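Local atomic coordinates of glyoxalase family protein (Bacillus cereus, PDB entry 1SS4), a protein that is of unknown function but belongs to the glyoxalase (vicinal oxygen chelate) superfamily, consistent with metal binding and perhaps methylmalonyl-CoA epimerase activity. Residues Val18-Asp23 and Gly138-Leu143; Ser55-Ile60 and Arg76-Pro81; Glu104-Met109 and Ser130-Tyr135. All coordinates share one frame; numbering follows the deposited sequence.

Contact 1. Residues Val18-Asp23 and Gly138-Leu143; sequences VVESLD and GVEGIL
The backbones of 18-23 and 138-143 come nearest at E20 and E140, whose CA atoms are 7.7 Å apart, so the gap is spanned by side chains and no main-chain pair bonds across it. The carboxylate of E140 does most of the work. Its chain leaves with CG anti to the carbonyl carbon (chi1 -69°) and stays extended beyond, and its two oxygens fork onto consecutive peptide N-H groups. The nitrogen E20 N donates to E140 OE1 at 2.8 Å in a nearly straight bond (168°). The next one, S21 N, donates to E140 OE2 at 2.9 Å, more bent at 149°. Both oxygens are met on their syn sides, somewhat out of the carboxylate plane; gripped at both, the group is held in its rotation. E20 CB also rests 3.2 Å from E140 OE1. Beside the carboxylate the contact is apolar: V19 CG1 meets I142 CD1 at 3.9 Å, the two side chains crossing at about a right angle. E20 OE2 and E140 OE1 lie 4.4 Å apart, and R87 forms a salt bridge with each, which would offset their repulsion.

The bonds G141 N to G138 O and I142 N to V139 O shape 138-143 into the tight connection between strands 131-137 and 143-149. This loop of the second beta-alpha-beta-beta-beta module thus meets the strand-to-helix junction of the first, between strand 9-18 and helix 22-32, at the N-cap S21, whose OG takes the N-H of N24. V19 packs on A25 of that helix, V139 on N24 and F28.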
ATOM      1  N   VAL A  18       1.054   5.271   8.182  1.00 22.60           N
ATOM      2  CA  VAL A  18       1.311   5.875   9.488  1.00 21.67           C
ATOM      3  C   VAL A  18       1.270   7.378   9.227  1.00 22.89           C
ATOM      4  O   VAL A  18       1.991   7.877   8.372  1.00 21.62           O
ATOM      5  CB  VAL A  18       2.697   5.460  10.026  1.00 21.66           C
ATOM      6  CG1 VAL A  18       3.039   6.234  11.287  1.00 19.34           C
ATOM      7  CG2 VAL A  18       2.692   3.987  10.308  1.00 19.78           C
ATOM      8  N   VAL A  19       0.401   8.090   9.941  1.00 23.56           N
ATOM      9  CA  VAL A  19       0.265   9.514   9.716  1.00 23.73           C
ATOM     10  C   VAL A  19       0.490  10.342  10.973  1.00 26.52           C
ATOM     11  O   VAL A  19       0.519   9.807  12.090  1.00 25.39           O
ATOM     12  CB  VAL A  19      -1.117   9.845   9.115  1.00 25.71           C
ATOM     13  CG1 VAL A  19      -1.314   9.056   7.827  1.00 26.70           C
ATOM     14  CG2 VAL A  19      -2.227   9.514  10.110  1.00 25.14           C
ATOM     15  N   GLU A  20       0.673  11.644  10.760  1.00 27.57           N
ATOM     16  CA  GLU A  20       0.903  12.614  11.828  1.00 31.30           C
ATOM     17  C   GLU A  20      -0.424  12.981  12.501  1.00 30.58           C
ATOM     18  O   GLU A  20      -0.520  13.043  13.723  1.00 30.70           O
ATOM     19  CB  GLU A  20       1.542  13.867  11.223  1.00 32.81           C
ATOM     20  CG  GLU A  20       2.125  14.837  12.218  1.00 37.97           C
ATOM     21  CD  GLU A  20       2.804  16.024  11.537  1.00 41.91           C
ATOM     22  OE1 GLU A  20       3.315  16.893  12.282  1.00 45.04           O
ATOM     23  OE2 GLU A  20       2.831  16.095  10.270  1.00 39.06           O
ATOM     24  N   SER A  21      -1.446  13.226  11.690  1.00 32.23           N
ATOM     25  CA  SER A  21      -2.779  13.594  12.185  1.00 31.37           C
ATOM     26  C   SER A  21      -3.839  12.640  11.649  1.00 30.60           C
ATOM     27  O   SER A  21      -4.101  12.610  10.446  1.00 28.53           O
ATOM     28  CB  SER A  21      -3.147  15.016  11.744  1.00 32.11           C
ATOM     29  OG  SER A  21      -4.532  15.268  11.946  1.00 30.72           O
ATOM     30  N   LEU A  22      -4.446  11.858  12.541  1.00 30.05           N
ATOM     31  CA  LEU A  22      -5.487  10.931  12.120  1.00 30.55           C
ATOM     32  C   LEU A  22      -6.697  11.734  11.614  1.00 30.43           C
ATOM     33  O   LEU A  22      -7.296  11.411  10.576  1.00 29.22           O
ATOM     34  CB  LEU A  22      -5.880  10.015  13.286  1.00 28.41           C
ATOM     35  CG  LEU A  22      -6.452   8.649  12.901  1.00 28.06           C
ATOM     36  CD1 LEU A  22      -5.459   7.914  11.987  1.00 25.34           C
ATOM     37  CD2 LEU A  22      -6.731   7.829  14.157  1.00 26.81           C
ATOM     38  N   ASP A  23      -7.059  12.790  12.334  1.00 29.97           N
ATOM     39  CA  ASP A  23      -8.185  13.610  11.887  1.00 31.22           C
ATOM     40  C   ASP A  23      -8.011  14.099  10.445  1.00 30.79           C
ATOM     41  O   ASP A  23      -8.940  13.998   9.639  1.00 30.64           O
ATOM     42  CB  ASP A  23      -8.369  14.836  12.787  1.00 34.91           C
ATOM     43  CG  ASP A  23      -8.944  14.492  14.143  1.00 36.38           C
ATOM     44  OD1 ASP A  23      -9.576  13.426  14.276  1.00 38.45           O
ATOM     45  OD2 ASP A  23      -8.774  15.302  15.079  1.00 39.54           O
ATOM     46  N   GLY A 138      -1.189  14.242  -1.400  1.00 26.42           N
ATOM     47  CA  GLY A 138      -2.345  14.573  -0.594  1.00 25.53           C
ATOM     48  C   GLY A 138      -2.024  14.953   0.831  1.00 26.27           C
ATOM     49  O   GLY A 138      -1.055  15.669   1.090  1.00 27.59           O
ATOM     50  N   VAL A 139      -2.842  14.470   1.764  1.00 26.23           N
ATOM     51  CA  VAL A 139      -2.633  14.763   3.173  1.00 25.02           C
ATOM     52  C   VAL A 139      -1.188  14.465   3.587  1.00 23.97           C
ATOM     53  O   VAL A 139      -0.646  13.395   3.298  1.00 23.80           O
ATOM     54  CB  VAL A 139      -3.631  13.985   4.069  1.00 25.62           C
ATOM     55  CG1 VAL A 139      -3.425  12.482   3.918  1.00 25.52           C
ATOM     56  CG2 VAL A 139      -3.477  14.435   5.526  1.00 25.89           C
ATOM     57  N   GLU A 140      -0.558  15.455   4.218  1.00 24.04           N
ATOM     58  CA  GLU A 140       0.816  15.330   4.672  1.00 25.02           C
ATOM     59  C   GLU A 140       1.796  14.902   3.574  1.00 26.02           C
ATOM     60  O   GLU A 140       2.778  14.193   3.841  1.00 28.37           O
ATOM     61  CB  GLU A 140       0.849  14.358   5.846  1.00 24.58           C
ATOM     62  CG  GLU A 140       0.173  14.922   7.097  1.00 26.92           C
ATOM     63  CD  GLU A 140      -0.099  13.883   8.176  1.00 27.60           C
ATOM     64  OE1 GLU A 140       0.660  12.900   8.268  1.00 24.60           O
ATOM     65  OE2 GLU A 140      -1.071  14.058   8.949  1.00 26.41           O
ATOM     66  N   GLY A 141       1.529  15.343   2.349  1.00 24.00           N
ATOM     67  CA  GLY A 141       2.381  15.026   1.209  1.00 27.17           C
ATOM     68  C   GLY A 141       2.361  13.591   0.695  1.00 27.52           C
ATOM     69  O   GLY A 141       3.111  13.251  -0.224  1.00 27.88           O
ATOM     70  N   ILE A 142       1.501  12.750   1.268  1.00 27.55           N
ATOM     71  CA  ILE A 142       1.422  11.347   0.868  1.00 25.53           C
ATOM     72  C   ILE A 142       1.018  11.169  -0.600  1.00 25.09           C
ATOM     73  O   ILE A 142       0.017  11.715  -1.066  1.00 20.66           O
ATOM     74  CB  ILE A 142       0.461  10.591   1.820  1.00 25.05           C
ATOM     75  CG1 ILE A 142       1.094  10.572   3.222  1.00 28.23           C
ATOM     76  CG2 ILE A 142       0.203   9.147   1.327  1.00 22.88           C
ATOM     77  CD1 ILE A 142       0.161  10.158   4.338  1.00 27.55           C
ATOM     78  N   LEU A 143       1.812  10.388  -1.321  1.00 24.06           N
ATOM     79  CA  LEU A 143       1.581  10.142  -2.739  1.00 24.33           C
ATOM     80  C   LEU A 143       0.398   9.219  -3.038  1.00 24.19           C
ATOM     81  O   LEU A 143       0.328   8.087  -2.543  1.00 22.78           O
ATOM     82  CB  LEU A 143       2.845   9.564  -3.376  1.00 22.26           C
ATOM     83  CG  LEU A 143       2.873   9.506  -4.906  1.00 24.23           C
ATOM     84  CD1 LEU A 143       2.902  10.930  -5.452  1.00 22.37           C
ATOM     85  CD2 LEU A 143       4.125   8.729  -5.369  1.00 19.89           C
TER

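Contact 2. Residues Ser55-Ile60 and Arg76-Pro81; sequences SQCVEI and RFLTPP
V58 overlaps the ring of F77: its CG2 lies 3.4 Å from F77 CD1, in an oblique approach. At the rim of the same ring, near its plane, sits the amide oxygen of Q56, with OE1 3.8 Å from F77 CE1; that oxygen is itself hydrogen-bonded to T51. On the other face of the sheet, C57 SG meets L78 CD2 at 3.4 Å.

The main chains run antiparallel in the hairpin of strands 57-64 and 71-79. V58 and F77 form a non-hydrogen-bonded pair, E59 and R76 a hydrogen-bonded one. Between V58 and C57 the register slips by one residue: L78 and T79 both face C57, a classic beta bulge. The evidence is that C57 O accepts twice, from L78 N at 2.7 Å and from T79 N at 3.2 Å, while C57 N donates to T79 O.

E59 and R76 add a salt bridge. A bend in the arginine (chi3 65°) brings NE round toward E59, and E59 OE1, at the guanidinium edge, takes R76 NH2 at 2.6 Å on its anti side. A weak second bond runs from R76 NE to the same E59 OE1, 3.1 Å away. The carboxylate and guanidinium planes stand 89° apart, and the other carboxylate oxygen, E59 OE2, pairs with R39 of strand 35-42.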
ATOM      1  N   SER A  55       6.162  -1.486  24.187  1.00 44.35           N
ATOM      2  CA  SER A  55       5.255  -0.578  24.860  1.00 45.70           C
ATOM      3  C   SER A  55       4.760   0.449  23.849  1.00 45.37           C
ATOM      4  O   SER A  55       5.448   1.437  23.588  1.00 48.79           O
ATOM      5  CB  SER A  55       5.974   0.116  26.012  1.00 47.05           C
ATOM      6  OG  SER A  55       5.045   0.748  26.874  1.00 51.65           O
ATOM      7  N   GLN A  56       3.592   0.208  23.254  1.00 41.10           N
ATOM      8  CA  GLN A  56       3.061   1.160  22.285  1.00 38.76           C
ATOM      9  C   GLN A  56       1.608   1.504  22.506  1.00 37.02           C
ATOM     10  O   GLN A  56       0.844   0.740  23.112  1.00 37.90           O
ATOM     11  CB  GLN A  56       3.254   0.676  20.827  1.00 37.95           C
ATOM     12  CG  GLN A  56       2.418  -0.506  20.387  1.00 37.04           C
ATOM     13  CD  GLN A  56       2.474  -0.737  18.876  1.00 34.74           C
ATOM     14  OE1 GLN A  56       3.549  -0.780  18.282  1.00 30.05           O
ATOM     15  NE2 GLN A  56       1.307  -0.892  18.254  1.00 31.66           N
ATOM     16  N   CYS A  57       1.252   2.682  22.012  1.00 34.19           N
ATOM     17  CA  CYS A  57      -0.088   3.221  22.085  1.00 34.53           C
ATOM     18  C   CYS A  57      -0.285   3.871  20.728  1.00 32.61           C
ATOM     19  O   CYS A  57       0.415   4.820  20.387  1.00 30.44           O
ATOM     20  CB  CYS A  57      -0.182   4.287  23.179  1.00 38.31           C
ATOM     21  SG  CYS A  57      -1.844   4.985  23.386  1.00 51.54           S
ATOM     22  N   VAL A  58      -1.217   3.343  19.948  1.00 31.27           N
ATOM     23  CA  VAL A  58      -1.479   3.887  18.625  1.00 30.93           C
ATOM     24  C   VAL A  58      -2.969   4.088  18.422  1.00 30.53           C
ATOM     25  O   VAL A  58      -3.779   3.347  18.975  1.00 32.30           O
ATOM     26  CB  VAL A  58      -0.970   2.927  17.537  1.00 31.96           C
ATOM     27  CG1 VAL A  58      -1.227   3.509  16.169  1.00 36.06           C
ATOM     28  CG2 VAL A  58       0.513   2.682  17.719  1.00 34.34           C
ATOM     29  N   GLU A  59      -3.337   5.126  17.680  1.00 29.49           N
ATOM     30  CA  GLU A  59      -4.735   5.350  17.375  1.00 28.54           C
ATOM     31  C   GLU A  59      -4.886   4.875  15.932  1.00 29.13           C
ATOM     32  O   GLU A  59      -4.087   5.237  15.053  1.00 26.25           O
ATOM     33  CB  GLU A  59      -5.108   6.824  17.481  1.00 31.56           C
ATOM     34  CG  GLU A  59      -6.616   7.048  17.412  1.00 32.29           C
ATOM     35  CD  GLU A  59      -6.984   8.523  17.400  1.00 35.78           C
ATOM     36  OE1 GLU A  59      -6.058   9.362  17.420  1.00 36.50           O
ATOM     37  OE2 GLU A  59      -8.200   8.841  17.364  1.00 36.23           O
ATOM     38  N   ILE A  60      -5.915   4.073  15.695  1.00 28.15           N
ATOM     39  CA  ILE A  60      -6.169   3.491  14.382  1.00 29.29           C
ATOM     40  C   ILE A  60      -7.523   3.870  13.801  1.00 29.41           C
ATOM     41  O   ILE A  60      -8.503   4.029  14.534  1.00 30.44           O
ATOM     42  CB  ILE A  60      -6.099   1.952  14.476  1.00 29.34           C
ATOM     43  CG1 ILE A  60      -4.660   1.522  14.776  1.00 31.50           C
ATOM     44  CG2 ILE A  60      -6.577   1.312  13.190  1.00 34.61           C
ATOM     45  CD1 ILE A  60      -4.546   0.062  15.118  1.00 36.36           C
ATOM     46  N   ARG A  76      -1.694   6.322  13.909  1.00 25.05           N
ATOM     47  CA  ARG A  76      -0.998   7.455  14.513  1.00 28.67           C
ATOM     48  C   ARG A  76      -0.368   6.947  15.811  1.00 27.58           C
ATOM     49  O   ARG A  76      -1.069   6.441  16.694  1.00 27.29           O
ATOM     50  CB  ARG A  76      -1.971   8.587  14.839  1.00 30.69           C
ATOM     51  CG  ARG A  76      -1.290   9.780  15.489  1.00 39.57           C
ATOM     52  CD  ARG A  76      -2.289  10.898  15.746  1.00 42.74           C
ATOM     53  NE  ARG A  76      -3.309  10.529  16.730  1.00 45.59           N
ATOM     54  CZ  ARG A  76      -3.133  10.586  18.048  1.00 47.79           C
ATOM     55  NH1 ARG A  76      -1.972  10.997  18.552  1.00 47.91           N
ATOM     56  NH2 ARG A  76      -4.123  10.246  18.863  1.00 47.63           N
ATOM     57  N   PHE A  77       0.952   7.068  15.917  1.00 28.52           N
ATOM     58  CA  PHE A  77       1.669   6.622  17.105  1.00 29.64           C
ATOM     59  C   PHE A  77       1.629   7.667  18.225  1.00 30.46           C
ATOM     60  O   PHE A  77       1.922   8.822  17.989  1.00 30.69           O
ATOM     61  CB  PHE A  77       3.137   6.341  16.760  1.00 26.62           C
ATOM     62  CG  PHE A  77       3.380   4.970  16.172  1.00 28.28           C
ATOM     63  CD1 PHE A  77       3.591   3.871  17.002  1.00 25.60           C
ATOM     64  CD2 PHE A  77       3.367   4.771  14.792  1.00 25.32           C
ATOM     65  CE1 PHE A  77       3.781   2.583  16.463  1.00 24.97           C
ATOM     66  CE2 PHE A  77       3.553   3.503  14.248  1.00 23.93           C
ATOM     67  CZ  PHE A  77       3.760   2.401  15.081  1.00 27.10           C
ATOM     68  N   LEU A  78       1.238   7.262  19.432  1.00 32.77           N
ATOM     69  CA  LEU A  78       1.267   8.177  20.577  1.00 33.00           C
ATOM     70  C   LEU A  78       2.627   7.833  21.201  1.00 33.60           C
ATOM     71  O   LEU A  78       3.445   8.708  21.489  1.00 36.20           O
ATOM     72  CB  LEU A  78       0.121   7.883  21.535  1.00 35.34           C
ATOM     73  CG  LEU A  78      -1.271   8.352  21.092  1.00 38.36           C
ATOM     74  CD1 LEU A  78      -1.762   7.558  19.884  1.00 38.16           C
ATOM     75  CD2 LEU A  78      -2.236   8.186  22.250  1.00 41.94           C
ATOM     76  N   THR A  79       2.872   6.542  21.373  1.00 30.90           N
ATOM     77  CA  THR A  79       4.154   6.050  21.876  1.00 31.86           C
ATOM     78  C   THR A  79       4.433   4.695  21.212  1.00 30.86           C
ATOM     79  O   THR A  79       3.506   3.907  20.972  1.00 30.27           O
ATOM     80  CB  THR A  79       4.154   5.847  23.414  1.00 32.35           C
ATOM     81  OG1 THR A  79       3.086   4.967  23.771  1.00 35.10           O
ATOM     82  CG2 THR A  79       3.991   7.179  24.142  1.00 36.93           C
ATOM     83  N   PRO A  80       5.700   4.435  20.850  1.00 28.62           N
ATOM     84  CA  PRO A  80       6.841   5.340  21.025  1.00 28.37           C
ATOM     85  C   PRO A  80       6.681   6.378  19.926  1.00 27.90           C
ATOM     86  O   PRO A  80       5.909   6.164  19.007  1.00 27.02           O
ATOM     87  CB  PRO A  80       8.031   4.438  20.747  1.00 27.95           C
ATOM     88  CG  PRO A  80       7.489   3.546  19.640  1.00 28.64           C
ATOM     89  CD  PRO A  80       6.123   3.184  20.193  1.00 28.99           C
ATOM     90  N   PRO A  81       7.402   7.509  19.988  1.00 29.11           N
ATOM     91  CA  PRO A  81       7.173   8.437  18.875  1.00 26.37           C
ATOM     92  C   PRO A  81       7.733   7.912  17.548  1.00 25.34           C
ATOM     93  O   PRO A  81       8.554   6.985  17.520  1.00 24.59           O
ATOM     94  CB  PRO A  81       7.894   9.700  19.335  1.00 30.25           C
ATOM     95  CG  PRO A  81       9.071   9.148  20.048  1.00 28.92           C
ATOM     96  CD  PRO A  81       8.433   8.035  20.903  1.00 29.35           C
TER

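Contact 3. Residues Glu104-Met109 and Ser130-Tyr135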
ATOM      1  N   GLU A 104     -14.734   8.704 -10.771  1.00 38.53           N
ATOM      2  CA  GLU A 104     -15.646   9.027 -11.853  1.00 40.96           C
ATOM      3  C   GLU A 104     -15.149  10.184 -12.715  1.00 41.27           C
ATOM      4  O   GLU A 104     -15.073  10.071 -13.941  1.00 42.10           O
ATOM      5  CB  GLU A 104     -17.016   9.355 -11.283  1.00 44.30           C
ATOM      6  CG  GLU A 104     -18.123   9.224 -12.294  1.00 50.29           C
ATOM      7  CD  GLU A 104     -19.475   9.435 -11.669  1.00 53.86           C
ATOM      8  OE1 GLU A 104     -19.784  10.596 -11.309  1.00 56.56           O
ATOM      9  OE2 GLU A 104     -20.219   8.438 -11.527  1.00 56.06           O
ATOM     10  N   ASP A 105     -14.822  11.301 -12.078  1.00 40.49           N
ATOM     11  CA  ASP A 105     -14.327  12.465 -12.799  1.00 41.16           C
ATOM     12  C   ASP A 105     -13.055  12.976 -12.153  1.00 38.49           C
ATOM     13  O   ASP A 105     -13.092  13.587 -11.085  1.00 38.36           O
ATOM     14  CB  ASP A 105     -15.356  13.589 -12.806  1.00 45.10           C
ATOM     15  CG  ASP A 105     -14.796  14.863 -13.410  1.00 48.23           C
ATOM     16  OD1 ASP A 105     -14.529  14.885 -14.629  1.00 53.19           O
ATOM     17  OD2 ASP A 105     -14.597  15.835 -12.662  1.00 50.93           O
ATOM     18  N   ILE A 106     -11.935  12.744 -12.820  1.00 37.88           N
ATOM     19  CA  ILE A 106     -10.645  13.139 -12.285  1.00 37.41           C
ATOM     20  C   ILE A 106     -10.459  14.651 -12.179  1.00 37.04           C
ATOM     21  O   ILE A 106      -9.822  15.141 -11.244  1.00 34.31           O
ATOM     22  CB  ILE A 106      -9.508  12.487 -13.115  1.00 35.96           C
ATOM     23  CG1 ILE A 106      -8.158  12.714 -12.437  1.00 35.34           C
ATOM     24  CG2 ILE A 106      -9.526  13.020 -14.544  1.00 38.46           C
ATOM     25  CD1 ILE A 106      -7.027  11.995 -13.140  1.00 30.62           C
ATOM     26  N   ASP A 107     -11.023  15.412 -13.114  1.00 37.13           N
ATOM     27  CA  ASP A 107     -10.871  16.861 -13.026  1.00 39.09           C
ATOM     28  C   ASP A 107     -11.541  17.428 -11.771  1.00 38.52           C
ATOM     29  O   ASP A 107     -10.954  18.247 -11.066  1.00 39.33           O
ATOM     30  CB  ASP A 107     -11.422  17.548 -14.284  1.00 41.31           C
ATOM     31  CG  ASP A 107     -10.547  17.318 -15.512  1.00 42.87           C
ATOM     32  OD1 ASP A 107      -9.301  17.309 -15.391  1.00 43.18           O
ATOM     33  OD2 ASP A 107     -11.108  17.171 -16.618  1.00 46.15           O
ATOM     34  N   GLU A 108     -12.759  16.990 -11.474  1.00 39.22           N
ATOM     35  CA  GLU A 108     -13.449  17.470 -10.284  1.00 40.76           C
ATOM     36  C   GLU A 108     -12.639  17.064  -9.047  1.00 40.61           C
ATOM     37  O   GLU A 108     -12.436  17.864  -8.129  1.00 40.88           O
ATOM     38  CB  GLU A 108     -14.856  16.872 -10.211  1.00 42.23           C
ATOM     39  CG  GLU A 108     -15.801  17.512  -9.201  1.00 46.90           C
ATOM     40  CD  GLU A 108     -15.430  17.227  -7.754  1.00 51.16           C
ATOM     41  OE1 GLU A 108     -15.196  16.043  -7.418  1.00 52.31           O
ATOM     42  OE2 GLU A 108     -15.385  18.186  -6.949  1.00 53.42           O
HETATM   43  N   MSE A 109     -12.159  15.824  -9.033  1.00 40.68           N
HETATM   44  CA  MSE A 109     -11.382  15.330  -7.894  1.00 39.43           C
HETATM   45  C   MSE A 109     -10.080  16.107  -7.721  1.00 38.98           C
HETATM   46  O   MSE A 109      -9.698  16.447  -6.597  1.00 39.30           O
HETATM   47  CB  MSE A 109     -11.077  13.837  -8.062  1.00 39.55           C
HETATM   48  CG  MSE A 109     -10.402  13.211  -6.842  1.00 39.91           C
HETATM   49 SE   MSE A 109     -11.453  13.357  -5.215  0.92 42.26          SE
HETATM   50  CE  MSE A 109     -12.634  11.862  -5.520  1.00 41.04           C
ATOM     51  N   SER A 130      -7.983   5.081 -23.235  1.00 54.34           N
ATOM     52  CA  SER A 130      -8.544   4.323 -22.126  1.00 54.50           C
ATOM     53  C   SER A 130      -8.512   5.000 -20.755  1.00 53.78           C
ATOM     54  O   SER A 130      -9.432   4.833 -19.959  1.00 54.56           O
ATOM     55  CB  SER A 130      -7.847   2.960 -22.036  1.00 54.78           C
ATOM     56  OG  SER A 130      -6.438   3.105 -22.039  1.00 56.08           O
ATOM     57  N   TYR A 131      -7.468   5.772 -20.484  1.00 53.35           N
ATOM     58  CA  TYR A 131      -7.326   6.421 -19.185  1.00 51.66           C
ATOM     59  C   TYR A 131      -6.841   7.851 -19.223  1.00 49.12           C
ATOM     60  O   TYR A 131      -6.273   8.319 -20.201  1.00 49.83           O
ATOM     61  CB  TYR A 131      -6.315   5.666 -18.313  1.00 54.62           C
ATOM     62  CG  TYR A 131      -6.779   4.366 -17.727  1.00 57.71           C
ATOM     63  CD1 TYR A 131      -7.797   4.332 -16.769  1.00 59.84           C
ATOM     64  CD2 TYR A 131      -6.177   3.164 -18.099  1.00 58.79           C
ATOM     65  CE1 TYR A 131      -8.203   3.132 -16.194  1.00 61.42           C
ATOM     66  CE2 TYR A 131      -6.579   1.956 -17.531  1.00 61.75           C
ATOM     67  CZ  TYR A 131      -7.593   1.948 -16.579  1.00 62.06           C
ATOM     68  OH  TYR A 131      -7.998   0.759 -16.015  1.00 63.88           O
ATOM     69  N   ARG A 132      -7.070   8.526 -18.108  1.00 46.20           N
ATOM     70  CA  ARG A 132      -6.601   9.877 -17.871  1.00 42.67           C
ATOM     71  C   ARG A 132      -6.151   9.682 -16.426  1.00 41.62           C
ATOM     72  O   ARG A 132      -6.889   9.107 -15.623  1.00 41.54           O
ATOM     73  CB  ARG A 132      -7.732  10.903 -17.958  1.00 41.98           C
ATOM     74  CG  ARG A 132      -8.062  11.353 -19.393  1.00 40.99           C
ATOM     75  CD  ARG A 132      -9.003  12.557 -19.398  1.00 40.68           C
ATOM     76  NE  ARG A 132      -8.352  13.757 -18.875  1.00 39.53           N
ATOM     77  CZ  ARG A 132      -8.964  14.679 -18.143  1.00 39.67           C
ATOM     78  NH1 ARG A 132     -10.252  14.541 -17.848  1.00 41.77           N
ATOM     79  NH2 ARG A 132      -8.290  15.724 -17.683  1.00 39.32           N
ATOM     80  N   LEU A 133      -4.941  10.117 -16.095  1.00 38.43           N
ATOM     81  CA  LEU A 133      -4.461   9.928 -14.733  1.00 36.80           C
ATOM     82  C   LEU A 133      -3.414  10.939 -14.293  1.00 34.79           C
ATOM     83  O   LEU A 133      -2.828  11.646 -15.112  1.00 34.66           O
ATOM     84  CB  LEU A 133      -3.884   8.519 -14.575  1.00 33.67           C
ATOM     85  CG  LEU A 133      -2.516   8.290 -15.215  1.00 34.83           C
ATOM     86  CD1 LEU A 133      -1.923   6.991 -14.686  1.00 32.33           C
ATOM     87  CD2 LEU A 133      -2.642   8.264 -16.740  1.00 36.07           C
ATOM     88  N   CYS A 134      -3.184  10.986 -12.982  1.00 31.78           N
ATOM     89  CA  CYS A 134      -2.211  11.887 -12.401  1.00 31.26           C
ATOM     90  C   CYS A 134      -1.765  11.374 -11.035  1.00 29.63           C
ATOM     91  O   CYS A 134      -2.340  10.425 -10.490  1.00 27.16           O
ATOM     92  CB  CYS A 134      -2.813  13.281 -12.221  1.00 32.24           C
ATOM     93  SG  CYS A 134      -4.146  13.339 -11.003  1.00 34.78           S
ATOM     94  N   TYR A 135      -0.731  12.016 -10.509  1.00 26.76           N
ATOM     95  CA  TYR A 135      -0.201  11.720  -9.181  1.00 27.33           C
ATOM     96  C   TYR A 135      -0.456  12.985  -8.392  1.00 29.54           C
ATOM     97  O   TYR A 135      -0.264  14.092  -8.892  1.00 30.20           O
ATOM     98  CB  TYR A 135       1.306  11.464  -9.204  1.00 24.57           C
ATOM     99  CG  TYR A 135       1.732  10.044  -9.497  1.00 24.81           C
ATOM    100  CD1 TYR A 135       3.064   9.653  -9.316  1.00 25.26           C
ATOM    101  CD2 TYR A 135       0.827   9.101  -9.971  1.00 24.98           C
ATOM    102  CE1 TYR A 135       3.476   8.360  -9.599  1.00 25.23           C
ATOM    103  CE2 TYR A 135       1.230   7.812 -10.265  1.00 24.47           C
ATOM    104  CZ  TYR A 135       2.558   7.449 -10.076  1.00 24.86           C
ATOM    105  OH  TYR A 135       2.956   6.180 -10.401  1.00 27.47           O
TER
HETATM  106  O   HOH W   1     -12.443  14.492 -15.979  1.00 43.39           O
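R132 reaches from its strand to I106 and D107 at the start of helix 106-115. From CB its chain runs extended to CD, then bends (chi3 68°), which turns NE aside; the guanidinium beyond it lies beside the helix start. One face of that group carries the methyl I106 CG2, displaced toward the rim and 3.7 Å from R132 NH1. The two terminal nitrogens grip D107 end-on, each taking a different carboxylate oxygen. R132 NH2 donates to D107 OD1 at 3.0 Å, on the syn side of that oxygen. R132 NH1 donates to D107 OD2, also at 3.0 Å, but approaches from above the carboxylate plane. Because the two planes are inclined by 51°, the salt bridge is bidentate without being coplanar. R132 NH1 also makes a weak bond to a water, which in turn weakly accepts from D107 N.

Deeper in, I106 CD1 touches L133 CA at 3.7 Å and C134 SG at 3.8 Å. The contact thus lays the first turn of helix 106-115 against the sheet of the second beta-alpha-beta-beta-beta module of the glyoxalase fold. I106 and R132 both also pack on V124 of strand 119-127. R132 bonds through its backbone to E148 of strand 143-149, whose OE2 accepts a hydrogen bond from I106 N.

How the contacts relate
From the N terminus, strand 9-18 leads into 18-23, the first half of contact 1, which is completed only at 138-143, closing a loop of 114 residues. Contacts 2 and 3 both fall within that loop, in series and without crossing. Contact 2 closes the short hairpin between strands 57-64 and 71-79 in the first four-stranded sheet; contact 3 sets helix 106-115 against the second. Their centres are about 35 Å apart, on opposite sides of the chain's centre. Contact 1 lies between and touches both: L22 CD2 is 3.3 Å from E59 CD, and L143 CD1 is 4.1 Å from Y135 CD1. It therefore ties the two sheets together, and all three contacts adjoin the second subunit.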